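Local coordinates for chitin oligosaccahride binding protein NagB1 (Paenibacillus sp. FPU-7, PDB 7EHP), which binds short chitin oligosaccharides such as N,N'-diacetylchitobiose, probably as the extracellular solute-binding protein of a sugar uptake system, at residues A[13-16]-A[17-20]; A[224-227]-A[228-232]; A[302-305]-A[306-310]. One frame throughout, in Å; residues are numbered along the deposited sequence.

Contact 1: residues A[13-16]-A[17-20]; sequences DVRL and RLKM. With NAG (2-acetamido-2-deoxy-beta-D-glucopyranose), chain C.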
loop_
_atom_site.group_PDB
_atom_site.type_symbol
_atom_site.label_atom_id
_atom_site.label_comp_id
_atom_site.label_asym_id
_atom_site.label_seq_id
_atom_site.Cartn_x
_atom_site.Cartn_y
_atom_site.Cartn_z
ATOM N N ASP A 13 -7.130 1.368 15.686
ATOM C CA ASP A 13 -5.778 1.915 15.653
ATOM C C ASP A 13 -5.659 3.134 14.732
ATOM O O ASP A 13 -4.809 3.996 14.980
ATOM C CB ASP A 13 -4.764 0.848 15.219
ATOM C CG ASP A 13 -4.385 -0.101 16.343
ATOM O OD1 ASP A 13 -4.624 0.233 17.540
ATOM O OD2 ASP A 13 -3.850 -1.182 16.024
ATOM N N VAL A 14 -6.450 3.218 13.654
ATOM C CA VAL A 14 -6.345 4.380 12.758
ATOM C C VAL A 14 -7.438 5.408 13.052
ATOM O O VAL A 14 -7.867 6.148 12.157
ATOM C CB VAL A 14 -6.371 3.980 11.266
ATOM C CG1 VAL A 14 -5.173 3.085 10.916
ATOM C CG2 VAL A 14 -7.715 3.336 10.855
ATOM N N ARG A 15 -7.870 5.480 14.314
ATOM C CA ARG A 15 -8.941 6.397 14.699
ATOM C C ARG A 15 -8.632 7.844 14.316
ATOM O O ARG A 15 -9.523 8.576 13.864
ATOM C CB ARG A 15 -9.201 6.271 16.204
ATOM C CG ARG A 15 -10.135 7.322 16.795
ATOM C CD ARG A 15 -11.557 7.229 16.252
ATOM N NE ARG A 15 -12.313 8.453 16.525
ATOM C CZ ARG A 15 -13.310 8.909 15.764
ATOM N NH1 ARG A 15 -13.696 8.231 14.683
ATOM N NH2 ARG A 15 -13.935 10.037 16.094
ATOM N N LEU A 16 -7.385 8.288 14.476
ATOM C CA LEU A 16 -7.090 9.681 14.129
ATOM C C LEU A 16 -7.353 9.962 12.650
ATOM O O LEU A 16 -7.815 11.059 12.298
ATOM C CB LEU A 16 -5.644 10.027 14.489
ATOM C CG LEU A 16 -5.380 10.120 15.991
ATOM C CD1 LEU A 16 -3.881 10.141 16.244
ATOM C CD2 LEU A 16 -6.053 11.357 16.590
ATOM N N ARG A 17 -7.102 8.978 11.777
ATOM C CA ARG A 17 -7.388 9.165 10.353
ATOM C C ARG A 17 -8.888 9.287 10.094
ATOM O O ARG A 17 -9.306 10.076 9.237
ATOM C CB ARG A 17 -6.802 8.016 9.533
ATOM C CG ARG A 17 -5.283 7.895 9.630
ATOM C CD ARG A 17 -4.734 6.948 8.578
ATOM N NE ARG A 17 -4.588 7.598 7.278
ATOM C CZ ARG A 17 -4.011 7.029 6.224
ATOM N NH1 ARG A 17 -3.535 5.796 6.327
ATOM N NH2 ARG A 17 -3.918 7.679 5.068
ATOM N N LEU A 18 -9.715 8.514 10.811
ATOM C CA LEU A 18 -11.160 8.656 10.651
ATOM C C LEU A 18 -11.649 9.973 11.244
ATOM O O LEU A 18 -12.491 10.659 10.649
ATOM C CB LEU A 18 -11.899 7.488 11.292
ATOM C CG LEU A 18 -13.435 7.480 11.188
ATOM C CD1 LEU A 18 -13.957 7.827 9.785
ATOM C CD2 LEU A 18 -13.984 6.141 11.665
ATOM N N LYS A 19 -11.132 10.338 12.415
ATOM C CA LYS A 19 -11.476 11.622 13.010
ATOM C C LYS A 19 -11.178 12.773 12.054
ATOM O O LYS A 19 -11.949 13.740 11.984
ATOM C CB LYS A 19 -10.728 11.793 14.333
ATOM C CG LYS A 19 -11.004 13.109 15.040
ATOM C CD LYS A 19 -12.495 13.319 15.282
ATOM C CE LYS A 19 -12.717 14.329 16.412
ATOM N NZ LYS A 19 -12.398 15.702 15.933
ATOM N N MET A 20 -10.086 12.676 11.280
ATOM C CA MET A 20 -9.812 13.706 10.277
ATOM C C MET A 20 -10.882 13.696 9.193
ATOM O O MET A 20 -11.359 14.757 8.773
ATOM C CB MET A 20 -8.417 13.526 9.668
ATOM C CG MET A 20 -7.909 14.736 8.879
ATOM S SD MET A 20 -6.213 14.624 8.212
ATOM C CE MET A 20 -6.538 13.991 6.560
HETATM C C1 NAG C . -4.261 2.624 3.599
HETATM C C2 NAG C . -3.301 3.042 2.487
HETATM C C3 NAG C . -3.248 1.963 1.406
HETATM C C4 NAG C . -3.054 0.565 2.002
HETATM C C5 NAG C . -3.966 0.351 3.219
HETATM C C6 NAG C . -3.755 -0.951 3.963
HETATM C C7 NAG C . -3.313 5.506 2.410
HETATM C C8 NAG C . -3.772 6.713 1.645
HETATM N N2 NAG C . -3.680 4.322 1.905
HETATM O O1 NAG C . -4.337 3.626 4.553
HETATM O O3 NAG C . -2.211 2.289 0.482
HETATM O O4 NAG C . -3.502 -0.373 1.030
HETATM O O5 NAG C . -3.815 1.414 4.170
HETATM O O6 NAG C . -4.840 -1.187 4.857
HETATM O O7 NAG C . -2.652 5.602 3.443
#
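The acetamido oxygen O7 of the bound NAG is gripped by both terminal nitrogens of R17: NH2 lies 2.9 Å from O7, and NH1 lies 3.0 Å from the same O7. The N-H...O angle from NH2 is 149°, and O7 sits at the edge of the guanidinium, in its plane, as expected for a fork closing on one acceptor. R17 NH1 also comes within 2.9 Å of NAG O1. D44 and N284 are also hydrogen-bonded to this sugar, so R17 is one element of a larger glycan pocket.

R17 lies in the first turn of helix 15-31, whose N-cap position is V14. The regular helical bonding starts with L18 N to V14 O, 3.3 Å and in the carbonyl plane; V14 O also accepts R17 N more weakly. The series continues with K19 N to R15 O, 2.8 Å and nearly straight. R17 sets CG anti to its carbonyl carbon (chi1 -61°) and bends at chi3 (81°), which carries the guanidinium away from the turn to the sugar.

R15 runs along the outer side of the helix. Its NH1 rests 3.6 Å from L18 CG, while K19 CB lies above one face of the guanidinium. The two like charges stay apart, R15 pairing with E22 and K19 with D23.

The turn belongs to the beta-alpha-beta unit of strand 3-7, helix 15-31 and strand 37-41; L16 and M20 pack against helix 310-320.

Contact 2: residues A[224-227]-A[228-232]; sequences KYAE and QQYAF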
loop_
_atom_site.group_PDB
_atom_site.type_symbol
_atom_site.label_atom_id
_atom_site.label_comp_id
_atom_site.label_asym_id
_atom_site.label_seq_id
_atom_site.Cartn_x
_atom_site.Cartn_y
_atom_site.Cartn_z
ATOM N N LYS A 224 -4.981 -12.054 10.936
ATOM C CA LYS A 224 -5.343 -10.874 10.160
ATOM C C LYS A 224 -4.181 -9.881 10.121
ATOM O O LYS A 224 -3.301 -9.884 10.984
ATOM C CB LYS A 224 -6.585 -10.192 10.764
ATOM C CG LYS A 224 -6.466 -9.820 12.273
ATOM C CD LYS A 224 -7.813 -9.342 12.912
ATOM C CE LYS A 224 -7.865 -9.525 14.455
ATOM N NZ LYS A 224 -8.354 -10.880 14.919
ATOM N N TYR A 225 -4.211 -9.002 9.114
ATOM C CA TYR A 225 -3.162 -8.009 8.891
ATOM C C TYR A 225 -2.673 -7.320 10.167
ATOM O O TYR A 225 -1.466 -7.264 10.427
ATOM C CB TYR A 225 -3.675 -6.973 7.891
ATOM C CG TYR A 225 -2.731 -5.814 7.607
ATOM C CD1 TYR A 225 -1.360 -6.018 7.433
ATOM C CD2 TYR A 225 -3.223 -4.519 7.475
ATOM C CE1 TYR A 225 -0.498 -4.946 7.140
ATOM C CE2 TYR A 225 -2.383 -3.441 7.185
ATOM C CZ TYR A 225 -1.032 -3.656 7.016
ATOM O OH TYR A 225 -0.215 -2.582 6.727
ATOM N N ALA A 226 -3.597 -6.791 10.979
ATOM C CA ALA A 226 -3.202 -6.037 12.171
ATOM C C ALA A 226 -2.319 -6.830 13.125
ATOM O O ALA A 226 -1.574 -6.229 13.911
ATOM C CB ALA A 226 -4.438 -5.561 12.940
ATOM N N GLU A 227 -2.399 -8.158 13.103
ATOM C CA GLU A 227 -1.652 -8.963 14.066
ATOM C C GLU A 227 -0.144 -8.887 13.837
ATOM O O GLU A 227 0.632 -8.963 14.798
ATOM C CB GLU A 227 -2.153 -10.412 14.008
ATOM C CG GLU A 227 -3.594 -10.494 14.513
ATOM C CD GLU A 227 -4.105 -11.903 14.720
ATOM O OE1 GLU A 227 -3.633 -12.579 15.658
ATOM O OE2 GLU A 227 -5.011 -12.315 13.961
ATOM N N GLN A 228 0.300 -8.713 12.590
ATOM C CA GLN A 228 1.732 -8.505 12.387
ATOM C C GLN A 228 2.188 -7.186 12.997
ATOM O O GLN A 228 3.303 -7.093 13.530
ATOM C CB GLN A 228 2.072 -8.597 10.902
ATOM C CG GLN A 228 1.844 -7.363 10.051
ATOM C CD GLN A 228 2.590 -7.472 8.725
ATOM O OE1 GLN A 228 2.749 -8.573 8.189
ATOM N NE2 GLN A 228 3.045 -6.336 8.190
ATOM N N GLN A 229 1.314 -6.183 12.997
ATOM C CA GLN A 229 1.657 -4.910 13.606
ATOM C C GLN A 229 1.632 -5.011 15.124
ATOM O O GLN A 229 2.462 -4.397 15.805
ATOM C CB GLN A 229 0.702 -3.827 13.095
ATOM C CG GLN A 229 0.885 -3.590 11.584
ATOM C CD GLN A 229 -0.130 -2.644 10.973
ATOM O OE1 GLN A 229 -1.074 -2.202 11.630
ATOM N NE2 GLN A 229 0.072 -2.308 9.706
ATOM N N TYR A 230 0.706 -5.800 15.678
ATOM C CA TYR A 230 0.769 -6.064 17.110
ATOM C C TYR A 230 2.117 -6.677 17.477
ATOM O O TYR A 230 2.809 -6.187 18.378
ATOM C CB TYR A 230 -0.357 -7.000 17.543
ATOM C CG TYR A 230 -1.782 -6.583 17.248
ATOM C CD1 TYR A 230 -2.153 -5.243 17.093
ATOM C CD2 TYR A 230 -2.778 -7.554 17.161
ATOM C CE1 TYR A 230 -3.510 -4.898 16.838
ATOM C CE2 TYR A 230 -4.105 -7.225 16.899
ATOM C CZ TYR A 230 -4.471 -5.914 16.741
ATOM O OH TYR A 230 -5.798 -5.661 16.494
ATOM N N ALA A 231 2.509 -7.751 16.773
ATOM C CA ALA A 231 3.725 -8.478 17.137
ATOM C C ALA A 231 4.929 -7.561 17.116
ATOM O O ALA A 231 5.740 -7.562 18.049
ATOM C CB ALA A 231 3.948 -9.670 16.200
ATOM N N PHE A 232 5.050 -6.745 16.061
ATOM C CA PHE A 232 6.178 -5.828 15.976
ATOM C C PHE A 232 6.125 -4.766 17.072
ATOM O O PHE A 232 7.126 -4.505 17.751
ATOM C CB PHE A 232 6.219 -5.174 14.599
ATOM C CG PHE A 232 7.370 -4.241 14.424
ATOM C CD1 PHE A 232 8.678 -4.734 14.414
ATOM C CD2 PHE A 232 7.159 -2.873 14.300
ATOM C CE1 PHE A 232 9.756 -3.882 14.266
ATOM C CE2 PHE A 232 8.224 -2.005 14.161
ATOM C CZ PHE A 232 9.538 -2.514 14.135
#
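Helix 225-233 starts here beside the sugar site, and its first turns bring Y225, Q228 and Q229 together on one side and A226, E227 and Y230 on another. The Y225 side chain comes within about 4 Å of a bound NAG. Backbone evidence for the helix is clear: Y230 N meets A226 O at 2.9 Å, in the carbonyl plane, and A231 N meets E227 O at 165°.

The Q229 amide comes over one face of the Y225 ring, the two planes 61° apart, with Q229 NE2 3.2 Å from Y225 CZ. Although NE2 is also close to Y225 OH, the angle is poor for a hydrogen bond; both atoms instead turn to D242, NE2 to OD2 and OH to OD1. D242 thus probably helps fix the Y225 and Q229 ends. Q228 NE2 approaches from the ring edge, 3.9 Å from Y225 CE1, and is bonded mainly to F241 O.

On the other side the Y230 ring lies back over the preceding turn, because CG is anti to the carbonyl carbon (chi1 -57°). A226 O is 3.3 Å above one ring face, and A226 CB touches Y230 CZ at 3.8 Å. E227 CG meets the ring at CD2, 4.0 Å away. A serine in place of Y230 would probably strip this cover from A226 CB and E227 CG and open a gap over the turn.

E227 also reaches back to the start of the helix, where its OE2 accepts K224 N at 3.0 Å from above the carboxylate plane. This bond, to the backbone N-H of the residue just ahead of the helix, belongs to the first turn of a helix that opens beside the sugar site.

Contact 3: residues A[302-305]-A[306-310]; sequences EFIK and IMYSE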
loop_
_atom_site.group_PDB
_atom_site.type_symbol
_atom_site.label_atom_id
_atom_site.label_comp_id
_atom_site.label_asym_id
_atom_site.label_seq_id
_atom_site.Cartn_x
_atom_site.Cartn_y
_atom_site.Cartn_z
ATOM N N GLU A 302 -15.737 20.759 -2.336
ATOM C CA GLU A 302 -15.357 21.080 -0.962
ATOM C C GLU A 302 -14.462 19.997 -0.374
ATOM O O GLU A 302 -13.463 20.295 0.295
ATOM C CB GLU A 302 -16.602 21.260 -0.102
ATOM C CG GLU A 302 -17.314 22.584 -0.276
ATOM C CD GLU A 302 -16.364 23.775 -0.198
ATOM O OE1 GLU A 302 -15.624 23.888 0.808
ATOM O OE2 GLU A 302 -16.381 24.613 -1.135
ATOM N N PHE A 303 -14.808 18.733 -0.601
ATOM C CA PHE A 303 -13.959 17.658 -0.092
ATOM C C PHE A 303 -12.542 17.795 -0.634
ATOM O O PHE A 303 -11.559 17.722 0.117
ATOM C CB PHE A 303 -14.534 16.290 -0.461
ATOM C CG PHE A 303 -13.634 15.144 -0.068
ATOM C CD1 PHE A 303 -13.691 14.629 1.217
ATOM C CD2 PHE A 303 -12.689 14.626 -0.974
ATOM C CE1 PHE A 303 -12.844 13.571 1.606
ATOM C CE2 PHE A 303 -11.825 13.584 -0.591
ATOM C CZ PHE A 303 -11.919 13.060 0.707
ATOM N N ILE A 304 -12.422 18.015 -1.941
ATOM C CA ILE A 304 -11.103 18.181 -2.546
ATOM C C ILE A 304 -10.375 19.364 -1.926
ATOM O O ILE A 304 -9.192 19.270 -1.567
ATOM C CB ILE A 304 -11.246 18.329 -4.068
ATOM C CG1 ILE A 304 -11.707 17.006 -4.670
ATOM C CG2 ILE A 304 -9.929 18.777 -4.681
ATOM C CD1 ILE A 304 -12.038 17.096 -6.138
ATOM N N LYS A 305 -11.073 20.487 -1.763
ATOM C CA LYS A 305 -10.425 21.686 -1.247
ATOM C C LYS A 305 -9.912 21.473 0.171
ATOM O O LYS A 305 -8.844 21.976 0.534
ATOM C CB LYS A 305 -11.398 22.867 -1.300
ATOM C CG LYS A 305 -10.722 24.191 -1.032
ATOM C CD LYS A 305 -11.619 25.356 -1.388
ATOM C CE LYS A 305 -11.115 26.620 -0.707
ATOM N NZ LYS A 305 -12.076 27.747 -0.803
ATOM N N ILE A 306 -10.647 20.714 0.983
ATOM C CA ILE A 306 -10.231 20.515 2.367
ATOM C C ILE A 306 -9.195 19.392 2.471
ATOM O O ILE A 306 -8.116 19.575 3.050
ATOM C CB ILE A 306 -11.467 20.252 3.251
ATOM C CG1 ILE A 306 -12.417 21.453 3.174
ATOM C CG2 ILE A 306 -11.068 19.995 4.693
ATOM C CD1 ILE A 306 -13.895 21.107 3.346
ATOM N N MET A 307 -9.488 18.219 1.899
ATOM C CA MET A 307 -8.567 17.084 2.045
ATOM C C MET A 307 -7.210 17.379 1.412
ATOM O O MET A 307 -6.159 17.109 2.005
ATOM C CB MET A 307 -9.184 15.827 1.428
ATOM C CG MET A 307 -8.256 14.592 1.369
ATOM S SD MET A 307 -7.753 13.999 3.000
ATOM C CE MET A 307 -9.025 12.792 3.346
ATOM N N TYR A 308 -7.211 17.942 0.213
ATOM C CA TYR A 308 -5.979 18.147 -0.537
ATOM C C TYR A 308 -5.467 19.563 -0.282
ATOM O O TYR A 308 -5.391 20.418 -1.163
ATOM C CB TYR A 308 -6.214 17.862 -2.011
ATOM C CG TYR A 308 -6.691 16.453 -2.226
ATOM C CD1 TYR A 308 -5.790 15.396 -2.220
ATOM C CD2 TYR A 308 -8.042 16.175 -2.428
ATOM C CE1 TYR A 308 -6.218 14.091 -2.391
ATOM C CE2 TYR A 308 -8.483 14.874 -2.603
ATOM C CZ TYR A 308 -7.561 13.837 -2.590
ATOM O OH TYR A 308 -7.976 12.544 -2.777
ATOM N N SER A 309 -5.095 19.783 0.968
ATOM C CA SER A 309 -4.593 21.058 1.433
ATOM C C SER A 309 -3.354 20.797 2.266
ATOM O O SER A 309 -3.158 19.700 2.797
ATOM C CB SER A 309 -5.634 21.800 2.289
ATOM O OG SER A 309 -5.770 21.129 3.543
ATOM N N GLU A 310 -2.528 21.828 2.405
ATOM C CA GLU A 310 -1.341 21.660 3.219
ATOM C C GLU A 310 -1.704 21.426 4.675
ATOM O O GLU A 310 -0.998 20.677 5.373
ATOM C CB GLU A 310 -0.399 22.852 3.017
ATOM C CG GLU A 310 0.792 22.866 3.951
ATOM C CD GLU A 310 1.962 23.662 3.406
ATOM O OE1 GLU A 310 1.967 23.958 2.186
ATOM O OE2 GLU A 310 2.873 23.978 4.201
HETATM O O HOH W 1 -6.890 22.444 -1.193
#
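F303 and M307 form the tight side of the C-terminal turn of helix 294-307, whereas the K305 side faces water. M307 CB stands over the F303 ring as a CH-pi contact, 4.1 Å from the centroid and 18° off the ring normal. The two side chains run side by side, and M307 bends at chi2 (63°) to bring CE within 3.9 Å of F303 CZ. M307 CG also lies over the centre of one face of the Y308 ring, so the methionine packs into the angle between the two rings. The rim of that tyrosine reaches I304, Y308 CD2 lying 3.9 Å from I304 CG2, while Y308 OH bonds to L113 O of strand 109-125. F303 further packs edge-to-face with Y286.

The opposite character appears at K305, whose extended chain makes little contact beyond its CB. Here the helix ends: Y308 leaves helical angles as the centre of an inverse gamma turn, and S309 becomes the N-cap of helix 310-320, its OG bonded to M312 N. S309 OG also donates to I306 O at 2.9 Å. One water bridges two carbonyls, donating to K305 O at 2.6 Å and to Y308 O at 2.5 Å.

All three contacts are helix turns, but at different ends and depths. Contacts 1 and 2 are helix starts beside the sugar, contact 3 a helix end. Contact 2 is the buried one; contacts 1 and 3 are each partly buried. Their chemistry follows their place: contact 1 offers charge to the ligand, contact 2 mixes aromatic rings with amides, and contact 3 is mainly apolar. Contact 1 touches both others, through D13 OD2 and Y230 CE1 at 3.8 Å and through M20 CE and M307 SD at 3.8 Å. Contacts 2 and 3 stay apart, about 18 Å between nearest atoms. Helix 310-320, capped in contact 3, also packs on contact 1.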